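Long-range contacts in endoglycosidase (Bacteroides thetaiotaomicron, PDB 6Q64), which probably hydrolyses O-glycosidic bonds in complex N-glycans as an endo-acting member of glycoside hydrolase family 18: residues Q114-Q122 and E178-D186; L321-G329 and G355-D364. The protein carries 1 engineered substitution. All blocks are in the same frame, centred on the assembly; numbering follows the deposited sequence.

Interaction 1 (Q114-Q122 and E178-D186)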
loop_
_atom_site.group_PDB
_atom_site.type_symbol
_atom_site.label_atom_id
_atom_site.label_comp_id
_atom_site.label_asym_id
_atom_site.label_seq_id
_atom_site.Cartn_x
_atom_site.Cartn_y
_atom_site.Cartn_z
ATOM N N GLN A 114 -2.118 14.974 -13.112
ATOM C CA GLN A 114 -1.911 13.679 -12.416
ATOM C C GLN A 114 -0.696 12.979 -13.032
ATOM O O GLN A 114 0.215 12.600 -12.273
ATOM C CB GLN A 114 -3.148 12.782 -12.516
ATOM C CG GLN A 114 -4.062 12.885 -11.303
ATOM C CD GLN A 114 -5.485 12.473 -11.589
ATOM O OE1 GLN A 114 -5.903 12.330 -12.746
ATOM N NE2 GLN A 114 -6.247 12.283 -10.517
ATOM N N LYS A 115 -0.673 12.811 -14.354
ATOM C CA LYS A 115 0.435 12.092 -15.041
ATOM C C LYS A 115 1.786 12.696 -14.620
ATOM O O LYS A 115 2.720 11.884 -14.384
ATOM C CB LYS A 115 0.209 12.091 -16.551
ATOM C CG LYS A 115 -0.973 11.238 -17.004
ATOM C CD LYS A 115 -1.112 11.126 -18.519
ATOM C CE LYS A 115 -2.535 11.306 -18.988
ATOM N NZ LYS A 115 -2.629 11.073 -20.439
ATOM N N ALA A 116 1.873 14.039 -14.480
ATOM C CA ALA A 116 3.125 14.817 -14.245
ATOM C C ALA A 116 3.596 14.720 -12.787
ATOM O O ALA A 116 4.828 14.691 -12.572
ATOM C CB ALA A 116 2.925 16.264 -14.609
ATOM N N ASP A 117 2.645 14.796 -11.850
ATOM C CA ASP A 117 2.825 14.624 -10.386
ATOM C C ASP A 117 3.495 13.264 -10.182
ATOM O O ASP A 117 4.617 13.198 -9.656
ATOM C CB ASP A 117 1.472 14.702 -9.659
ATOM C CG ASP A 117 1.586 14.726 -8.116
ATOM O OD1 ASP A 117 2.699 15.018 -7.624
ATOM O OD2 ASP A 117 0.565 14.430 -7.410
ATOM N N LEU A 118 2.832 12.219 -10.675
ATOM C CA LEU A 118 3.314 10.823 -10.669
ATOM C C LEU A 118 4.717 10.743 -11.286
ATOM O O LEU A 118 5.567 10.058 -10.690
ATOM C CB LEU A 118 2.311 9.969 -11.441
ATOM C CG LEU A 118 2.674 8.490 -11.538
ATOM C CD1 LEU A 118 2.664 7.865 -10.156
ATOM C CD2 LEU A 118 1.737 7.747 -12.474
ATOM N N LYS A 119 4.970 11.388 -12.428
ATOM C CA LYS A 119 6.281 11.242 -13.126
ATOM C C LYS A 119 7.381 11.720 -12.163
ATOM O O LYS A 119 8.446 11.055 -12.087
ATOM C CB LYS A 119 6.293 11.951 -14.488
ATOM C CG LYS A 119 7.636 11.941 -15.229
ATOM C CD LYS A 119 7.555 11.926 -16.751
ATOM C CE LYS A 119 7.023 10.591 -17.269
ATOM N NZ LYS A 119 6.561 10.663 -18.681
ATOM N N PHE A 120 7.115 12.799 -11.418
ATOM C CA PHE A 120 8.090 13.467 -10.516
ATOM C C PHE A 120 8.291 12.564 -9.294
ATOM O O PHE A 120 9.435 12.175 -8.953
ATOM C CB PHE A 120 7.605 14.873 -10.136
ATOM C CG PHE A 120 8.609 15.627 -9.319
ATOM C CD1 PHE A 120 8.682 15.451 -7.958
ATOM C CD2 PHE A 120 9.549 16.433 -9.922
ATOM C CE1 PHE A 120 9.651 16.101 -7.214
ATOM C CE2 PHE A 120 10.513 17.090 -9.175
ATOM C CZ PHE A 120 10.561 16.920 -7.821
ATOM N N PHE A 121 7.173 12.215 -8.664
ATOM C CA PHE A 121 7.084 11.227 -7.559
ATOM C C PHE A 121 7.900 9.966 -7.867
ATOM O O PHE A 121 8.585 9.485 -6.976
ATOM C CB PHE A 121 5.634 10.830 -7.319
ATOM C CG PHE A 121 5.434 9.996 -6.083
ATOM C CD1 PHE A 121 5.794 10.469 -4.843
ATOM C CD2 PHE A 121 4.872 8.736 -6.147
ATOM C CE1 PHE A 121 5.567 9.720 -3.701
ATOM C CE2 PHE A 121 4.659 7.992 -5.005
ATOM C CZ PHE A 121 4.998 8.490 -3.781
ATOM N N GLN A 122 7.806 9.436 -9.081
ATOM C CA GLN A 122 8.508 8.190 -9.465
ATOM C C GLN A 122 9.989 8.455 -9.696
ATOM O O GLN A 122 10.749 7.755 -9.092
ATOM C CB GLN A 122 7.883 7.563 -10.705
ATOM C CG GLN A 122 6.507 6.966 -10.469
ATOM C CD GLN A 122 5.853 6.668 -11.790
ATOM O OE1 GLN A 122 6.255 7.175 -12.847
ATOM N NE2 GLN A 122 4.837 5.824 -11.733
ATOM N N GLU A 178 -0.291 -0.367 -16.836
ATOM C CA GLU A 178 0.829 -0.084 -17.781
ATOM C C GLU A 178 0.477 1.190 -18.561
ATOM O O GLU A 178 1.402 1.947 -18.927
ATOM C CB GLU A 178 1.090 -1.281 -18.706
ATOM C CG GLU A 178 1.475 -2.560 -17.961
ATOM C CD GLU A 178 1.963 -3.725 -18.821
ATOM O OE1 GLU A 178 1.777 -4.912 -18.430
ATOM O OE2 GLU A 178 2.558 -3.445 -19.869
ATOM N N LYS A 179 -0.827 1.416 -18.756
ATOM C CA LYS A 179 -1.415 2.533 -19.544
ATOM C C LYS A 179 -1.128 3.878 -18.868
ATOM O O LYS A 179 -0.980 4.856 -19.574
ATOM C CB LYS A 179 -2.931 2.348 -19.680
ATOM C CG LYS A 179 -3.698 3.629 -19.963
ATOM C CD LYS A 179 -5.162 3.439 -20.257
ATOM C CE LYS A 179 -5.731 4.608 -21.033
ATOM N NZ LYS A 179 -6.917 4.188 -21.804
ATOM N N TYR A 180 -1.115 3.932 -17.544
ATOM C CA TYR A 180 -0.929 5.189 -16.782
ATOM C C TYR A 180 0.446 5.147 -16.100
ATOM O O TYR A 180 0.716 6.000 -15.261
ATOM C CB TYR A 180 -2.158 5.396 -15.890
ATOM C CG TYR A 180 -3.399 5.830 -16.645
ATOM C CD1 TYR A 180 -3.450 7.071 -17.292
ATOM C CD2 TYR A 180 -4.530 5.023 -16.705
ATOM C CE1 TYR A 180 -4.583 7.498 -17.970
ATOM C CE2 TYR A 180 -5.668 5.435 -17.387
ATOM C CZ TYR A 180 -5.696 6.674 -18.020
ATOM O OH TYR A 180 -6.810 7.070 -18.712
ATOM N N ASN A 181 1.296 4.200 -16.524
ATOM C CA ASN A 181 2.642 3.838 -15.983
ATOM C C ASN A 181 2.663 3.783 -14.436
ATOM O O ASN A 181 3.734 4.060 -13.846
ATOM C CB ASN A 181 3.734 4.723 -16.595
ATOM C CG ASN A 181 5.112 4.439 -16.028
ATOM O OD1 ASN A 181 5.597 3.316 -16.067
ATOM N ND2 ASN A 181 5.734 5.441 -15.433
ATOM N N LEU A 182 1.585 3.340 -13.784
ATOM C CA LEU A 182 1.564 3.145 -12.308
ATOM C C LEU A 182 2.498 1.979 -11.908
ATOM O O LEU A 182 2.973 1.246 -12.804
ATOM C CB LEU A 182 0.112 2.927 -11.881
ATOM C CG LEU A 182 -0.776 4.175 -11.966
ATOM C CD1 LEU A 182 -2.254 3.830 -12.110
ATOM C CD2 LEU A 182 -0.576 5.067 -10.749
ATOM N N ASP A 183 2.813 1.821 -10.619
ATOM C CA ASP A 183 3.910 0.909 -10.188
ATOM C C ASP A 183 3.344 -0.395 -9.623
ATOM O O ASP A 183 4.144 -1.208 -9.176
ATOM C CB ASP A 183 4.864 1.561 -9.185
ATOM C CG ASP A 183 5.163 3.009 -9.523
ATOM O OD1 ASP A 183 4.339 3.881 -9.130
ATOM O OD2 ASP A 183 6.191 3.255 -10.210
ATOM N N GLY A 184 2.035 -0.609 -9.668
ATOM C CA GLY A 184 1.502 -1.970 -9.502
ATOM C C GLY A 184 0.101 -1.996 -8.933
ATOM O O GLY A 184 -0.700 -1.107 -9.253
ATOM N N PHE A 185 -0.209 -3.012 -8.129
ATOM C CA PHE A 185 -1.593 -3.251 -7.669
ATOM C C PHE A 185 -1.598 -3.677 -6.209
ATOM O O PHE A 185 -0.594 -4.248 -5.700
ATOM C CB PHE A 185 -2.279 -4.281 -8.564
ATOM C CG PHE A 185 -3.761 -4.343 -8.339
ATOM C CD1 PHE A 185 -4.603 -3.392 -8.883
ATOM C CD2 PHE A 185 -4.312 -5.319 -7.524
ATOM C CE1 PHE A 185 -5.971 -3.434 -8.648
ATOM C CE2 PHE A 185 -5.681 -5.363 -7.291
ATOM C CZ PHE A 185 -6.511 -4.413 -7.848
ATOM N N ASP A 186 -2.727 -3.376 -5.580
ATOM C CA ASP A 186 -3.031 -3.628 -4.159
ATOM C C ASP A 186 -4.360 -4.359 -4.125
ATOM O O ASP A 186 -5.392 -3.693 -4.276
ATOM C CB ASP A 186 -3.177 -2.348 -3.338
ATOM C CG ASP A 186 -3.527 -2.547 -1.867
ATOM O OD1 ASP A 186 -4.250 -3.485 -1.528
ATOM O OD2 ASP A 186 -3.083 -1.742 -1.065
#

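Interaction 2 (L321-G329 and G355-D364)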
loop_
_atom_site.group_PDB
_atom_site.type_symbol
_atom_site.label_atom_id
_atom_site.label_comp_id
_atom_site.label_asym_id
_atom_site.label_seq_id
_atom_site.Cartn_x
_atom_site.Cartn_y
_atom_site.Cartn_z
ATOM N N LEU A 321 9.276 -7.379 16.620
ATOM C CA LEU A 321 8.553 -8.692 16.685
ATOM C C LEU A 321 9.287 -9.723 17.528
ATOM O O LEU A 321 10.414 -9.511 17.943
ATOM C CB LEU A 321 8.352 -9.133 15.247
ATOM C CG LEU A 321 7.347 -8.205 14.595
ATOM C CD1 LEU A 321 7.809 -7.680 13.257
ATOM C CD2 LEU A 321 6.010 -8.888 14.513
ATOM N N PRO A 322 8.665 -10.862 17.898
ATOM C CA PRO A 322 9.262 -11.756 18.908
ATOM C C PRO A 322 10.614 -12.301 18.413
ATOM O O PRO A 322 11.503 -12.443 19.197
ATOM C CB PRO A 322 8.209 -12.824 19.107
ATOM C CG PRO A 322 6.932 -12.176 18.577
ATOM C CD PRO A 322 7.391 -11.380 17.382
ATOM N N SER A 323 10.742 -12.470 17.097
ATOM C CA SER A 323 12.025 -12.834 16.443
ATOM C C SER A 323 13.100 -11.788 16.702
ATOM O O SER A 323 14.225 -12.124 16.528
ATOM C CB SER A 323 11.849 -13.021 14.984
ATOM O OG SER A 323 11.814 -11.783 14.317
ATOM N N GLY A 324 12.738 -10.546 17.015
ATOM C CA GLY A 324 13.671 -9.418 17.190
ATOM C C GLY A 324 13.681 -8.502 15.968
ATOM O O GLY A 324 14.305 -7.451 15.996
ATOM N N LYS A 325 13.042 -8.907 14.896
ATOM C CA LYS A 325 13.031 -8.117 13.652
ATOM C C LYS A 325 12.000 -7.002 13.753
ATOM O O LYS A 325 11.020 -7.109 14.526
ATOM C CB LYS A 325 12.668 -8.998 12.465
ATOM C CG LYS A 325 13.864 -9.728 11.900
ATOM C CD LYS A 325 13.478 -10.758 10.897
ATOM C CE LYS A 325 14.647 -11.606 10.469
ATOM N NZ LYS A 325 14.155 -12.821 9.791
ATOM N N ARG A 326 12.229 -5.972 12.954
ATOM C CA ARG A 326 11.437 -4.732 12.990
ATOM C C ARG A 326 10.390 -4.911 11.900
ATOM O O ARG A 326 10.727 -5.463 10.813
ATOM C CB ARG A 326 12.371 -3.517 12.867
ATOM C CG ARG A 326 11.694 -2.197 12.534
ATOM C CD ARG A 326 10.683 -1.760 13.580
ATOM N NE ARG A 326 11.202 -1.685 14.935
ATOM C CZ ARG A 326 12.066 -0.775 15.391
ATOM N NH1 ARG A 326 12.539 0.196 14.625
ATOM N NH2 ARG A 326 12.427 -0.812 16.654
ATOM N N ILE A 327 9.163 -4.527 12.219
ATOM C CA ILE A 327 8.034 -4.512 11.257
ATOM C C ILE A 327 8.567 -3.894 9.987
ATOM O O ILE A 327 9.465 -3.107 10.087
ATOM C CB ILE A 327 6.853 -3.714 11.814
ATOM C CG1 ILE A 327 5.574 -3.994 11.038
ATOM C CG2 ILE A 327 7.176 -2.228 11.837
ATOM C CD1 ILE A 327 5.034 -5.379 11.185
ATOM N N GLY A 328 7.980 -4.227 8.861
ATOM C CA GLY A 328 8.452 -3.807 7.540
ATOM C C GLY A 328 8.029 -2.393 7.219
ATOM O O GLY A 328 8.712 -1.779 6.383
ATOM N N GLY A 329 6.905 -1.950 7.786
ATOM C CA GLY A 329 6.422 -0.585 7.616
ATOM C C GLY A 329 5.110 -0.276 8.313
ATOM O O GLY A 329 4.450 -1.168 8.848
ATOM N N GLY A 355 10.474 5.082 14.058
ATOM C CA GLY A 355 10.822 3.782 13.468
ATOM C C GLY A 355 12.235 3.696 12.922
ATOM O O GLY A 355 12.828 2.606 13.015
ATOM N N ASN A 356 12.763 4.788 12.379
ATOM C CA ASN A 356 14.021 4.798 11.590
ATOM C C ASN A 356 15.149 5.518 12.338
ATOM O O ASN A 356 16.281 5.295 11.956
ATOM C CB ASN A 356 13.764 5.385 10.209
ATOM C CG ASN A 356 12.925 4.447 9.377
ATOM O OD1 ASN A 356 13.415 3.398 8.984
ATOM N ND2 ASN A 356 11.658 4.772 9.151
ATOM N N GLN A 357 14.900 6.342 13.359
ATOM C CA GLN A 357 16.032 7.006 14.055
ATOM C C GLN A 357 15.949 6.812 15.544
ATOM O O GLN A 357 16.999 6.434 16.096
ATOM C CB GLN A 357 16.105 8.499 13.805
ATOM C CG GLN A 357 16.604 8.754 12.401
ATOM C CD GLN A 357 16.607 10.198 11.952
ATOM O OE1 GLN A 357 17.076 11.107 12.678
ATOM N NE2 GLN A 357 16.146 10.356 10.707
ATOM N N VAL A 358 14.811 7.128 16.157
ATOM C CA VAL A 358 14.755 7.185 17.646
ATOM C C VAL A 358 15.050 5.770 18.168
ATOM O O VAL A 358 15.874 5.639 19.058
ATOM C CB VAL A 358 13.417 7.740 18.173
ATOM C CG1 VAL A 358 13.387 7.784 19.690
ATOM C CG2 VAL A 358 13.095 9.117 17.600
ATOM N N TYR A 359 14.418 4.761 17.566
ATOM C CA TYR A 359 14.473 3.334 17.940
ATOM C C TYR A 359 14.958 2.522 16.749
ATOM O O TYR A 359 14.187 1.842 16.083
ATOM C CB TYR A 359 13.090 2.842 18.350
ATOM C CG TYR A 359 12.514 3.491 19.573
ATOM C CD1 TYR A 359 11.770 4.657 19.488
ATOM C CD2 TYR A 359 12.642 2.900 20.812
ATOM C CE1 TYR A 359 11.217 5.247 20.622
ATOM C CE2 TYR A 359 12.116 3.487 21.955
ATOM C CZ TYR A 359 11.404 4.666 21.865
ATOM O OH TYR A 359 10.852 5.199 22.983
ATOM N N PRO A 360 16.256 2.573 16.419
ATOM C CA PRO A 360 16.751 1.864 15.243
ATOM C C PRO A 360 16.429 0.366 15.353
ATOM O O PRO A 360 16.592 -0.193 16.380
ATOM C CB PRO A 360 18.260 2.116 15.179
ATOM C CG PRO A 360 18.567 3.029 16.365
ATOM C CD PRO A 360 17.294 3.291 17.151
ATOM N N GLY A 361 15.883 -0.186 14.286
ATOM C CA GLY A 361 15.414 -1.566 14.232
ATOM C C GLY A 361 16.507 -2.504 13.764
ATOM O O GLY A 361 17.553 -2.020 13.348
ATOM N N LYS A 362 16.238 -3.808 13.857
ATOM C CA LYS A 362 17.119 -4.892 13.368
ATOM C C LYS A 362 16.432 -5.526 12.149
ATOM O O LYS A 362 15.191 -5.736 12.183
ATOM C CB LYS A 362 17.383 -5.809 14.553
ATOM C CG LYS A 362 18.339 -6.946 14.287
ATOM C CD LYS A 362 17.912 -8.242 14.983
ATOM C CE LYS A 362 18.776 -9.438 14.633
ATOM N NZ LYS A 362 20.189 -9.046 14.391
ATOM N N PHE A 363 17.186 -5.772 11.072
ATOM C CA PHE A 363 16.620 -6.210 9.765
ATOM C C PHE A 363 17.229 -7.544 9.289
ATOM O O PHE A 363 17.513 -7.614 8.087
ATOM C CB PHE A 363 16.840 -5.082 8.752
ATOM C CG PHE A 363 16.237 -3.762 9.153
ATOM C CD1 PHE A 363 14.871 -3.572 9.124
ATOM C CD2 PHE A 363 17.014 -2.737 9.618
ATOM C CE1 PHE A 363 14.288 -2.382 9.529
ATOM C CE2 PHE A 363 16.431 -1.551 10.031
ATOM C CZ PHE A 363 15.074 -1.370 9.983
ATOM N N ASP A 364 17.409 -8.555 10.161
ATOM C CA ASP A 364 18.063 -9.857 9.807
ATOM C C ASP A 364 17.975 -10.878 10.955
ATOM O O ASP A 364 17.659 -10.575 12.116
ATOM C CB ASP A 364 19.532 -9.642 9.438
ATOM C CG ASP A 364 20.285 -8.765 10.428
ATOM O OD1 ASP A 364 19.963 -8.807 11.644
ATOM O OD2 ASP A 364 21.185 -8.035 9.978
#

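Interaction 1 (Q114-Q122 and E178-D186)
With CG anti to its carbonyl carbon (chi1 -70°) and the chain extended beyond it, Gln122 reaches from helix 112-123 to the turn Asn181-Asp183, while Asp183, whose CG likewise lies beside its own backbone N, turns its carboxylate back toward the incoming amide. NE2 of Gln122 makes two bonds there. The firmer one goes to the backbone O of Asn181 (3.0 Å), with NE2 tilted out of the carbonyl plane; the second, to OD1 of Asp183, is weak at 3.3 Å. Amide and carboxylate planes stand 82° apart, so the two groups meet across one another and do not pair flat. OD1 of Asp183 has its stronger partner in the backbone N of Ala129, on strand 128-135, a bond that would help orient the carboxylate which Gln122 approaches. OE1 of Gln122 lies 3.2 Å from ND2 of Asn181, but the angle is too poor for a hydrogen bond.

The turn closes helix 162-179 in a Schellman motif, with Asn181 at positive phi as the C-prime residue, and leads into strand 184-189 of the family 18 beta/alpha barrel. Asp183 through Asp186 match the first half of the DxxDxDxE signature of this family, and Asp183 would be its first aspartate, just before the strand.

One turn back along helix 112-123, Leu118 continues the contact with one methyl. Its CD2 sits against the backbone O of Tyr180 (3.4 Å) and touches CD2 of Leu182 (3.9 Å), the two side chains crossing at about a right angle; Ala129 and Leu131 of strand 128-135 add to this apolar patch. At the exposed end, CE of Lys115 comes to the edge of the Tyr180 ring, 4.4 Å from CE1, while CG of Lys179 lies over one face of the same ring.

Interaction 2 (L321-G329 and G355-D364)
The guanidinium of Arg326 has CA of Gly361 over one face, 3.3 Å above the plane and offset toward the rim, and the carbonyls of Tyr359 and Gly355 at its edge. Tyr359 O lies in the guanidinium plane and takes a short, straight bond from NH1 (2.7 Å, 164° at the hydrogen) as well as a weak one from NH2 (3.2 Å). Gly355 O is also close to NH1, at 2.9 Å, but poorly angled for a bond. Bends at chi2 and chi3 curl the arginine into this site, and its CG meets CE1 of Phe363 (4.0 Å), whose ring is turned 85° from the guanidinium. NH2 also pairs with Asp320.

In the barrel, this joins the loop before strand 329-333 to the C-terminal end of helix 346-358, where the helix dipole would suit a cation, and to the tail that follows. A backbone bond from Arg326 N to Lys362 O (3.1 Å) fastens the tail to the loop. Beside it, Lys325 lays its extended chain along the terminus, with CE 3.4 Å from Asp364 C, while Lys362 NZ forms a salt bridge with Asp364 OD1 (2.8 Å).

In the fold
Interaction 1 closes along the chain before interaction 2 opens, and the two lie on opposite sides of the chain's centre, their centres 29 Å apart and their nearest atoms about 12 Å apart. Both belong to the same parallel eight-stranded barrel: 178-186 runs into strand 184-189, and the loop segment 321-329 leads into strand 329-333. Each therefore lies toward the ends where the strands begin, whereas the active site of such barrels is at the other end. Interaction 1 joins one side of helix 112-123 to the turn that ends helix 162-179, beside strand 128-135 in the first half of the barrel; interaction 2 ties the C-terminal tail behind helix 346-358 to the approach to the last strand.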